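Local coordinates for protein arginyl-trna synthetase (Thermus thermophilus, PDB 1IQ0) that probably catalyses the ATP-dependent attachment of L-arginine to tRNA(Arg), as a monomeric class I aminoacyl-tRNA synthetase, at residues 134-138 with 139-143; 442-445 with 446-450; 516-519 with 520-524; 526-529 with 530-533. All coordinates share one frame; numbering follows the deposited sequence.

Contact 1 (134-138 with 139-143)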
loop_
_atom_site.group_PDB
_atom_site.type_symbol
_atom_site.label_atom_id
_atom_site.label_comp_id
_atom_site.label_asym_id
_atom_site.label_seq_id
_atom_site.Cartn_x
_atom_site.Cartn_y
_atom_site.Cartn_z
ATOM N N ARG A 134 -2.980 -1.949 -5.011
ATOM C CA ARG A 134 -2.804 -1.657 -6.434
ATOM C C ARG A 134 -1.504 -2.270 -6.969
ATOM O O ARG A 134 -1.480 -2.874 -8.041
ATOM C CB ARG A 134 -2.759 -0.143 -6.670
ATOM C CG ARG A 134 -4.074 0.592 -6.441
ATOM C CD ARG A 134 -3.855 2.085 -6.549
ATOM N NE ARG A 134 -5.090 2.847 -6.394
ATOM C CZ ARG A 134 -5.954 3.095 -7.372
ATOM N NH1 ARG A 134 -5.726 2.641 -8.595
ATOM N NH2 ARG A 134 -7.044 3.808 -7.124
ATOM N N ILE A 135 -0.427 -2.097 -6.212
ATOM C CA ILE A 135 0.880 -2.615 -6.591
ATOM C C ILE A 135 0.859 -4.136 -6.727
ATOM O O ILE A 135 1.358 -4.678 -7.716
ATOM C CB ILE A 135 1.946 -2.169 -5.559
ATOM C CG1 ILE A 135 2.163 -0.653 -5.686
ATOM C CG2 ILE A 135 3.243 -2.950 -5.749
ATOM C CD1 ILE A 135 3.081 -0.058 -4.616
ATOM N N LEU A 136 0.272 -4.824 -5.747
ATOM C CA LEU A 136 0.184 -6.288 -5.795
ATOM C C LEU A 136 -0.596 -6.788 -7.005
ATOM O O LEU A 136 -0.206 -7.764 -7.633
ATOM C CB LEU A 136 -0.466 -6.831 -4.520
ATOM C CG LEU A 136 0.466 -6.837 -3.312
ATOM C CD1 LEU A 136 -0.345 -6.957 -2.033
ATOM C CD2 LEU A 136 1.477 -7.992 -3.455
ATOM N N ALA A 137 -1.707 -6.125 -7.313
ATOM C CA ALA A 137 -2.531 -6.497 -8.455
ATOM C C ALA A 137 -1.712 -6.361 -9.738
ATOM O O ALA A 137 -1.720 -7.256 -10.583
ATOM C CB ALA A 137 -3.781 -5.592 -8.531
ATOM N N TYR A 138 -1.012 -5.236 -9.874
ATOM C CA TYR A 138 -0.182 -4.977 -11.047
ATOM C C TYR A 138 0.897 -6.052 -11.170
ATOM O O TYR A 138 1.219 -6.510 -12.266
ATOM C CB TYR A 138 0.491 -3.605 -10.925
ATOM C CG TYR A 138 1.278 -3.182 -12.154
ATOM C CD1 TYR A 138 0.656 -2.516 -13.212
ATOM C CD2 TYR A 138 2.643 -3.453 -12.260
ATOM C CE1 TYR A 138 1.373 -2.132 -14.338
ATOM C CE2 TYR A 138 3.370 -3.072 -13.384
ATOM C CZ TYR A 138 2.731 -2.412 -14.418
ATOM O OH TYR A 138 3.449 -2.022 -15.527
ATOM N N ALA A 139 1.450 -6.446 -10.030
ATOM C CA ALA A 139 2.499 -7.452 -9.982
ATOM C C ALA A 139 2.007 -8.870 -10.283
ATOM O O ALA A 139 2.785 -9.822 -10.235
ATOM C CB ALA A 139 3.173 -7.414 -8.633
ATOM N N GLY A 140 0.716 -9.013 -10.569
ATOM C CA GLY A 140 0.187 -10.320 -10.906
ATOM C C GLY A 140 -0.687 -11.035 -9.894
ATOM O O GLY A 140 -1.262 -12.072 -10.220
ATOM N N ARG A 141 -0.800 -10.504 -8.680
ATOM C CA ARG A 141 -1.608 -11.157 -7.655
ATOM C C ARG A 141 -3.098 -10.874 -7.772
ATOM O O ARG A 141 -3.507 -9.801 -8.229
ATOM C CB ARG A 141 -1.131 -10.746 -6.256
ATOM C CG ARG A 141 0.358 -10.985 -6.002
ATOM C CD ARG A 141 0.776 -12.403 -6.374
ATOM N NE ARG A 141 0.126 -13.431 -5.562
ATOM C CZ ARG A 141 0.459 -13.718 -4.308
ATOM N NH1 ARG A 141 1.438 -13.053 -3.709
ATOM N NH2 ARG A 141 -0.177 -14.686 -3.657
ATOM N N GLU A 142 -3.902 -11.856 -7.369
ATOM C CA GLU A 142 -5.356 -11.724 -7.371
ATOM C C GLU A 142 -5.632 -11.058 -6.026
ATOM O O GLU A 142 -5.480 -11.677 -4.971
ATOM C CB GLU A 142 -6.029 -13.097 -7.440
ATOM C CG GLU A 142 -7.546 -13.014 -7.472
ATOM C CD GLU A 142 -8.213 -14.370 -7.534
ATOM O OE1 GLU A 142 -9.458 -14.408 -7.609
ATOM O OE2 GLU A 142 -7.502 -15.396 -7.509
ATOM N N VAL A 143 -6.034 -9.793 -6.078
ATOM C CA VAL A 143 -6.248 -8.997 -4.876
ATOM C C VAL A 143 -7.680 -8.586 -4.565
ATOM O O VAL A 143 -8.452 -8.246 -5.458
ATOM C CB VAL A 143 -5.382 -7.705 -4.950
ATOM C CG1 VAL A 143 -5.605 -6.829 -3.724
ATOM C CG2 VAL A 143 -3.915 -8.085 -5.088
HETATM O O HOH W 1 -3.492 -9.451 -11.476
#

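Contact 2 (442-445 with 446-450)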
loop_
_atom_site.group_PDB
_atom_site.type_symbol
_atom_site.label_atom_id
_atom_site.label_comp_id
_atom_site.label_asym_id
_atom_site.label_seq_id
_atom_site.Cartn_x
_atom_site.Cartn_y
_atom_site.Cartn_z
ATOM N N ILE A 442 -1.152 14.628 -1.274
ATOM C CA ILE A 442 -1.553 13.822 -0.127
ATOM C C ILE A 442 -1.194 12.338 -0.264
ATOM O O ILE A 442 -0.518 11.778 0.609
ATOM C CB ILE A 442 -3.077 13.993 0.127
ATOM C CG1 ILE A 442 -3.345 15.442 0.545
ATOM C CG2 ILE A 442 -3.555 13.008 1.204
ATOM C CD1 ILE A 442 -4.810 15.806 0.641
ATOM N N ARG A 443 -1.620 11.702 -1.351
ATOM C CA ARG A 443 -1.314 10.284 -1.556
ATOM C C ARG A 443 0.180 10.001 -1.607
ATOM O O ARG A 443 0.643 8.981 -1.084
ATOM C CB ARG A 443 -1.972 9.758 -2.836
ATOM C CG ARG A 443 -3.480 9.649 -2.754
ATOM C CD ARG A 443 -3.925 8.746 -1.609
ATOM N NE ARG A 443 -4.178 7.361 -2.008
ATOM C CZ ARG A 443 -3.243 6.442 -2.199
ATOM N NH1 ARG A 443 -1.949 6.742 -2.034
ATOM N NH2 ARG A 443 -3.601 5.214 -2.542
ATOM N N PHE A 444 0.949 10.897 -2.219
ATOM C CA PHE A 444 2.395 10.679 -2.303
ATOM C C PHE A 444 3.068 10.870 -0.952
ATOM O O PHE A 444 3.948 10.103 -0.573
ATOM C CB PHE A 444 3.051 11.621 -3.323
ATOM C CG PHE A 444 4.440 11.194 -3.710
ATOM C CD1 PHE A 444 4.633 10.217 -4.678
ATOM C CD2 PHE A 444 5.552 11.712 -3.053
ATOM C CE1 PHE A 444 5.915 9.757 -4.989
ATOM C CE2 PHE A 444 6.834 11.261 -3.352
ATOM C CZ PHE A 444 7.015 10.280 -4.320
ATOM N N SER A 445 2.668 11.908 -0.227
ATOM C CA SER A 445 3.239 12.167 1.094
ATOM C C SER A 445 3.009 10.979 2.044
ATOM O O SER A 445 3.913 10.540 2.750
ATOM C CB SER A 445 2.608 13.424 1.695
ATOM O OG SER A 445 2.991 13.587 3.051
ATOM N N MET A 446 1.788 10.467 2.058
ATOM C CA MET A 446 1.435 9.347 2.930
ATOM C C MET A 446 2.184 8.047 2.657
ATOM O O MET A 446 2.260 7.175 3.526
ATOM C CB MET A 446 -0.070 9.086 2.847
ATOM C CG MET A 446 -0.926 10.177 3.487
ATOM S SD MET A 446 -0.465 10.385 5.231
ATOM C CE MET A 446 0.647 11.820 5.103
ATOM N N VAL A 447 2.772 7.916 1.473
ATOM C CA VAL A 447 3.451 6.670 1.158
ATOM C C VAL A 447 4.947 6.724 0.805
ATOM O O VAL A 447 5.596 5.684 0.696
ATOM C CB VAL A 447 2.662 5.938 0.028
ATOM C CG1 VAL A 447 3.004 6.529 -1.344
ATOM C CG2 VAL A 447 2.940 4.470 0.083
ATOM N N LYS A 448 5.518 7.914 0.643
ATOM C CA LYS A 448 6.940 7.987 0.300
ATOM C C LYS A 448 7.877 7.643 1.467
ATOM O O LYS A 448 9.024 7.238 1.256
ATOM C CB LYS A 448 7.294 9.377 -0.222
ATOM C CG LYS A 448 7.458 10.422 0.855
ATOM C CD LYS A 448 8.080 11.696 0.291
ATOM C CE LYS A 448 8.272 12.743 1.378
ATOM N NZ LYS A 448 8.801 14.029 0.842
ATOM N N THR A 449 7.382 7.797 2.692
ATOM C CA THR A 449 8.175 7.536 3.894
ATOM C C THR A 449 7.935 6.144 4.476
ATOM O O THR A 449 6.790 5.738 4.663
ATOM C CB THR A 449 7.847 8.579 4.980
ATOM O OG1 THR A 449 8.134 9.893 4.482
ATOM C CG2 THR A 449 8.650 8.319 6.244
ATOM N N GLU A 450 9.016 5.422 4.761
ATOM C CA GLU A 450 8.929 4.082 5.345
ATOM C C GLU A 450 7.893 4.113 6.454
ATOM O O GLU A 450 7.899 5.020 7.283
ATOM C CB GLU A 450 10.268 3.669 5.954
ATOM C CG GLU A 450 11.462 3.821 5.042
ATOM C CD GLU A 450 12.754 3.417 5.726
ATOM O OE1 GLU A 450 13.834 3.712 5.176
ATOM O OE2 GLU A 450 12.682 2.801 6.814
HETATM O O HOH W 2 6.358 11.420 3.716
#

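Contact 3 (516-519 with 520-524)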
loop_
_atom_site.group_PDB
_atom_site.type_symbol
_atom_site.label_atom_id
_atom_site.label_comp_id
_atom_site.label_asym_id
_atom_site.label_seq_id
_atom_site.Cartn_x
_atom_site.Cartn_y
_atom_site.Cartn_z
ATOM N N VAL A 516 8.666 -2.005 -8.721
ATOM C CA VAL A 516 7.303 -2.477 -8.521
ATOM C C VAL A 516 7.246 -3.853 -7.841
ATOM O O VAL A 516 6.476 -4.058 -6.898
ATOM C CB VAL A 516 6.539 -2.560 -9.847
ATOM C CG1 VAL A 516 5.170 -3.185 -9.613
ATOM C CG2 VAL A 516 6.382 -1.169 -10.439
ATOM N N LEU A 517 8.066 -4.787 -8.317
ATOM C CA LEU A 517 8.083 -6.132 -7.754
ATOM C C LEU A 517 8.652 -6.181 -6.344
ATOM O O LEU A 517 8.169 -6.940 -5.507
ATOM C CB LEU A 517 8.857 -7.081 -8.673
ATOM C CG LEU A 517 8.182 -7.294 -10.033
ATOM C CD1 LEU A 517 9.012 -8.250 -10.887
ATOM C CD2 LEU A 517 6.778 -7.851 -9.818
ATOM N N GLU A 518 9.677 -5.384 -6.070
ATOM C CA GLU A 518 10.239 -5.378 -4.730
ATOM C C GLU A 518 9.196 -4.814 -3.779
ATOM O O GLU A 518 8.992 -5.343 -2.690
ATOM C CB GLU A 518 11.509 -4.527 -4.651
ATOM C CG GLU A 518 11.955 -4.285 -3.212
ATOM C CD GLU A 518 13.252 -3.518 -3.100
ATOM O OE1 GLU A 518 13.503 -2.953 -2.014
ATOM O OE2 GLU A 518 14.027 -3.488 -4.079
ATOM N N ALA A 519 8.533 -3.742 -4.200
ATOM C CA ALA A 519 7.508 -3.116 -3.373
ATOM C C ALA A 519 6.389 -4.110 -3.086
ATOM O O ALA A 519 5.859 -4.159 -1.979
ATOM C CB ALA A 519 6.946 -1.891 -4.074
ATOM N N ALA A 520 6.031 -4.899 -4.093
ATOM C CA ALA A 520 4.976 -5.893 -3.945
ATOM C C ALA A 520 5.409 -7.036 -3.017
ATOM O O ALA A 520 4.678 -7.407 -2.094
ATOM C CB ALA A 520 4.581 -6.450 -5.321
ATOM N N GLU A 521 6.600 -7.578 -3.262
ATOM C CA GLU A 521 7.130 -8.691 -2.472
ATOM C C GLU A 521 7.430 -8.322 -1.024
ATOM O O GLU A 521 7.233 -9.134 -0.123
ATOM C CB GLU A 521 8.406 -9.245 -3.124
ATOM C CG GLU A 521 8.220 -9.686 -4.573
ATOM C CD GLU A 521 9.538 -10.005 -5.281
ATOM O OE1 GLU A 521 10.597 -9.473 -4.881
ATOM O OE2 GLU A 521 9.507 -10.781 -6.257
ATOM N N GLU A 522 7.912 -7.103 -0.803
ATOM C CA GLU A 522 8.246 -6.645 0.545
ATOM C C GLU A 522 7.115 -5.853 1.193
ATOM O O GLU A 522 7.196 -5.498 2.367
ATOM C CB GLU A 522 9.510 -5.780 0.505
ATOM C CG GLU A 522 10.693 -6.470 -0.149
ATOM C CD GLU A 522 11.041 -7.773 0.542
ATOM O OE1 GLU A 522 11.575 -8.681 -0.128
ATOM O OE2 GLU A 522 10.785 -7.888 1.757
ATOM N N ARG A 523 6.066 -5.578 0.422
ATOM C CA ARG A 523 4.925 -4.826 0.924
ATOM C C ARG A 523 5.402 -3.461 1.406
ATOM O O ARG A 523 5.097 -3.021 2.520
ATOM C CB ARG A 523 4.238 -5.616 2.050
ATOM C CG ARG A 523 3.442 -6.816 1.524
ATOM C CD ARG A 523 2.842 -7.700 2.614
ATOM N NE ARG A 523 3.840 -8.612 3.158
ATOM C CZ ARG A 523 4.606 -8.333 4.201
ATOM N NH1 ARG A 523 4.476 -7.164 4.828
ATOM N NH2 ARG A 523 5.526 -9.202 4.595
ATOM N N THR A 524 6.164 -2.796 0.544
ATOM C CA THR A 524 6.708 -1.484 0.850
ATOM C C THR A 524 6.525 -0.524 -0.317
ATOM O O THR A 524 7.397 -0.394 -1.178
ATOM C CB THR A 524 8.209 -1.569 1.190
ATOM O OG1 THR A 524 8.893 -2.284 0.155
ATOM C CG2 THR A 524 8.422 -2.274 2.535
HETATM O O HOH W 3 11.723 -2.887 0.547
#

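Contact 4 (526-529 with 530-533)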
loop_
_atom_site.group_PDB
_atom_site.type_symbol
_atom_site.label_atom_id
_atom_site.label_comp_id
_atom_site.label_asym_id
_atom_site.label_seq_id
_atom_site.Cartn_x
_atom_site.Cartn_y
_atom_site.Cartn_z
ATOM N N HIS A 526 6.752 2.572 -0.425
ATOM C CA HIS A 526 7.734 3.651 -0.443
ATOM C C HIS A 526 8.881 3.391 -1.425
ATOM O O HIS A 526 9.527 4.332 -1.888
ATOM C CB HIS A 526 8.299 3.923 0.957
ATOM C CG HIS A 526 9.231 2.866 1.456
ATOM N ND1 HIS A 526 8.811 1.807 2.231
ATOM C CD2 HIS A 526 10.566 2.707 1.291
ATOM C CE1 HIS A 526 9.846 1.040 2.523
ATOM N NE2 HIS A 526 10.923 1.563 1.965
ATOM N N VAL A 527 9.132 2.124 -1.745
ATOM C CA VAL A 527 10.198 1.792 -2.686
ATOM C C VAL A 527 9.791 2.260 -4.089
ATOM O O VAL A 527 10.623 2.719 -4.863
ATOM C CB VAL A 527 10.493 0.272 -2.695
ATOM C CG1 VAL A 527 11.446 -0.076 -3.836
ATOM C CG2 VAL A 527 11.122 -0.136 -1.360
ATOM N N LEU A 528 8.506 2.165 -4.404
ATOM C CA LEU A 528 8.030 2.601 -5.710
ATOM C C LEU A 528 8.021 4.124 -5.718
ATOM O O LEU A 528 8.413 4.755 -6.696
ATOM C CB LEU A 528 6.611 2.099 -5.972
ATOM C CG LEU A 528 6.154 1.916 -7.427
ATOM C CD1 LEU A 528 4.689 2.287 -7.519
ATOM C CD2 LEU A 528 6.974 2.757 -8.390
ATOM N N ALA A 529 7.561 4.704 -4.614
ATOM C CA ALA A 529 7.494 6.147 -4.481
ATOM C C ALA A 529 8.877 6.739 -4.690
ATOM O O ALA A 529 9.038 7.697 -5.438
ATOM C CB ALA A 529 6.963 6.522 -3.096
ATOM N N GLN A 530 9.875 6.156 -4.034
ATOM C CA GLN A 530 11.242 6.638 -4.151
ATOM C C GLN A 530 11.749 6.474 -5.588
ATOM O O GLN A 530 12.438 7.346 -6.107
ATOM C CB GLN A 530 12.152 5.894 -3.172
ATOM C CG GLN A 530 13.594 6.385 -3.153
ATOM C CD GLN A 530 13.700 7.880 -2.888
ATOM O OE1 GLN A 530 13.173 8.388 -1.893
ATOM N NE2 GLN A 530 14.380 8.592 -3.785
ATOM N N TYR A 531 11.411 5.362 -6.233
ATOM C CA TYR A 531 11.838 5.162 -7.613
ATOM C C TYR A 531 11.280 6.270 -8.510
ATOM O O TYR A 531 11.965 6.755 -9.413
ATOM C CB TYR A 531 11.349 3.820 -8.170
ATOM C CG TYR A 531 11.550 3.726 -9.669
ATOM C CD1 TYR A 531 12.827 3.549 -10.212
ATOM C CD2 TYR A 531 10.479 3.889 -10.552
ATOM C CE1 TYR A 531 13.032 3.539 -11.602
ATOM C CE2 TYR A 531 10.675 3.883 -11.945
ATOM C CZ TYR A 531 11.957 3.709 -12.458
ATOM O OH TYR A 531 12.169 3.707 -13.823
ATOM N N LEU A 532 10.032 6.655 -8.268
ATOM C CA LEU A 532 9.398 7.688 -9.077
ATOM C C LEU A 532 10.072 9.044 -8.897
ATOM O O LEU A 532 10.166 9.819 -9.843
ATOM C CB LEU A 532 7.906 7.780 -8.751
ATOM C CG LEU A 532 7.081 6.548 -9.151
ATOM C CD1 LEU A 532 5.612 6.795 -8.820
ATOM C CD2 LEU A 532 7.245 6.263 -10.643
ATOM N N LEU A 533 10.537 9.329 -7.684
ATOM C CA LEU A 533 11.236 10.581 -7.424
ATOM C C LEU A 533 12.533 10.562 -8.227
ATOM O O LEU A 533 12.872 11.539 -8.897
ATOM C CB LEU A 533 11.561 10.727 -5.933
ATOM C CG LEU A 533 10.415 11.199 -5.033
ATOM C CD1 LEU A 533 10.869 11.245 -3.578
ATOM C CD2 LEU A 533 9.967 12.584 -5.483
#

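Contact 1 (134-138 with 139-143)
Leu136, in the last turn of helix 120-138, packs against Val143 of the strand that follows, with Leu136 CB 3.7 Å from Val143 CG2. The valine side chain points back at the helix. Its CG1 is anti to the backbone N (chi1 179°), which leaves CG2 as the methyl that touches. This methyl also lies 4.3 Å from Ala137 CB. Further out, Leu136 runs alongside the first carbons of Arg141, and Leu136 CD2 is 4.1 Å from Arg141 CG. The arginine then bends away and ends in a salt bridge with Glu348.

Ala139 sits where the chain leaves the helix. Ala139 N donates to Ile135 O at 2.9 Å, and its methyl rests near the carbonyl oxygens of Ile135 and Leu136. The methyl also packs on Ala520 of helix 512-522. Two more bonds close a Schellman motif. Arg141 N reaches Leu136 O at 3.0 Å. Gly140 N reaches Ala137 O, also at 3.0 Å, but from well above the carbonyl plane. Gly140 has positive phi (107°), where a CB would press on the carbonyl oxygen of Ala139. A water donates to both Ala137 O and Arg141 O.

The turn joins helix to strand at 138° in a beta-alpha-beta unit of the Rossmann-type catalytic domain of class I synthetases. The chemistry is split: backbone donors of the turn satisfy the carbonyls at the helix end, while Leu136, Ala137 and Val143 supply apolar packing. The reversal thus rests mainly on backbone bonds and a glycine, with apolar packing beside them.

Contact 2 (442-445 with 446-450)
Phe444 and Lys448 make the main side-chain contact, one turn apart on helix 430-448. They cross at about a right angle. Phe444 CE2 lies 3.7 Å from Lys448 CB and 3.9 Å from Lys448 CD. Lys448 CG sits between the backbone N and the carbonyl carbon (chi1 78°), and the chain beyond it is extended. This carries the aliphatic part past the ring and takes NZ to the carbonyl oxygen of Asp468. Were Phe444 replaced by an alanine, the Lys448 methylenes would probably lose their cover and a gap open beside helix 525-544.

Met446 makes lesser contacts. Its bent chain brings CE to 3.6 Å from the hydroxyl oxygen Ser445 OG, while Met446 CG lies 4.5 Å from Ile442 CG2.

The direct hydrogen bonds across the contact are all of the backbone. Met446 N donates to Ile442 O at 3.0 Å in a nearly straight bond. Phe444 O accepts twice. Lys448 N approaches it at 3.0 Å, nearly in line with the C=O bond, and Val447 N comes at 3.2 Å from above the carbonyl plane. Val447 N makes a further weak bond to Arg443 O. A water links Ser445 O and Thr449 OG1.

A bond between residues three apart beside one between residues four apart is the pattern of an alpha-helix tightening at its C-terminal end, here a few residues ahead of strand 455-457.

Contact 3 (516-519 with 520-524)
Glu518 and Glu522 stand one turn apart and touch through their methylenes, with Glu518 CG 4.0 Å from Glu522 CG. Their side chains cross obliquely, and the carboxylate planes are 79° apart. Glu518 is extended, with CG anti to the backbone N (chi1 169°), whereas Glu522 bends at chi2. The acid groups therefore stay separate, Glu518 OE1 lying 6.3 Å from Glu522 OE1, which would probably limit their repulsion. Glu521 takes another course. Its chain passes close to the carbonyl of Leu517, and Glu521 CB is 3.3 Å from Leu517 O.

These residues form the C-terminal end of helix 512-522, in the DALR anticodon-binding domain. Arg523 breaks the helix with positive phi, in the left-handed helical region. The chain then folds back so that Thr524 N donates to Ala519 O at 2.9 Å, in the carbonyl plane and on a lone pair.

Thr524 also turns its hydroxyl toward the Glu518 side. A water 2.9 Å from Thr524 OG1 donates a hydrogen bond to Glu518 OE1. Ala520 points away from Glu518 and Glu522. Its methyl lies 3.4 Å from Val516 O and packs on Ile135 and Leu136 of the catalytic domain.

Contact 4 (526-529 with 530-533)
Gln530 begins the second turn of this stretch of helix 525-544, and its N donates to His526 O at 2.8 Å. The stretch is regular alpha-helix, each of its four later residues bonded to the residue four before it. The helix belongs to the DALR anticodon-binding domain, which is largely helical. Gln530 CB rests 3.3 Å from His526 O, and the amide end then turns away.

Tyr531 comes next. Tyr531 N reaches Val527 O at 3.1 Å from above the carbonyl plane. Its ring meets Leu528 obliquely, with Leu528 CD2 4.3 Å from Tyr531 CD2. The ring end leads away from residues 526-529, and OH bonds to the carbonyl oxygen of Asp508.

Leu532 makes the closer apolar contact. Leu528 CG is anti to its backbone N (chi1 -154°), and CD2 of that side chain lies 3.9 Å from Leu532 CG. The two leucines slant across each other. Leu532 also packs against Leu577 and Leu581 of helix 562-583. Reducing Leu532 to an alanine is likely to leave the packing against that helix unfilled and to take from Leu528 CD2 a neighbour that limits its rotation.

Leu533 also touches Asp468. Leu533 N donates to Ala529 O at 3.2 Å, and Leu533 CG stands 3.8 Å from the same oxygen.

The contacts follow one another along the chain. Contacts 1 and 2 belong to the catalytic domain; contacts 3 and 4 belong to the DALR domain, on successive helices 512-522 and 525-544. Contacts 1 and 3 have centres about 10 Å apart and touch: Ala139 CB is 3.7 Å from Ala520 CB. Contacts 2 and 4 are also about 10 Å apart by their centres and touch where Phe444 CZ lies 3.6 Å from Leu533 CG. Contacts 1 and 2 do not touch each other, their centres being about 19 Å apart. Contacts 1 and 4 also meet, where Ile135 CD1 lies 4.1 Å from Leu528 CD1. The four thus lie along one interface between the catalytic and anticodon-binding domains.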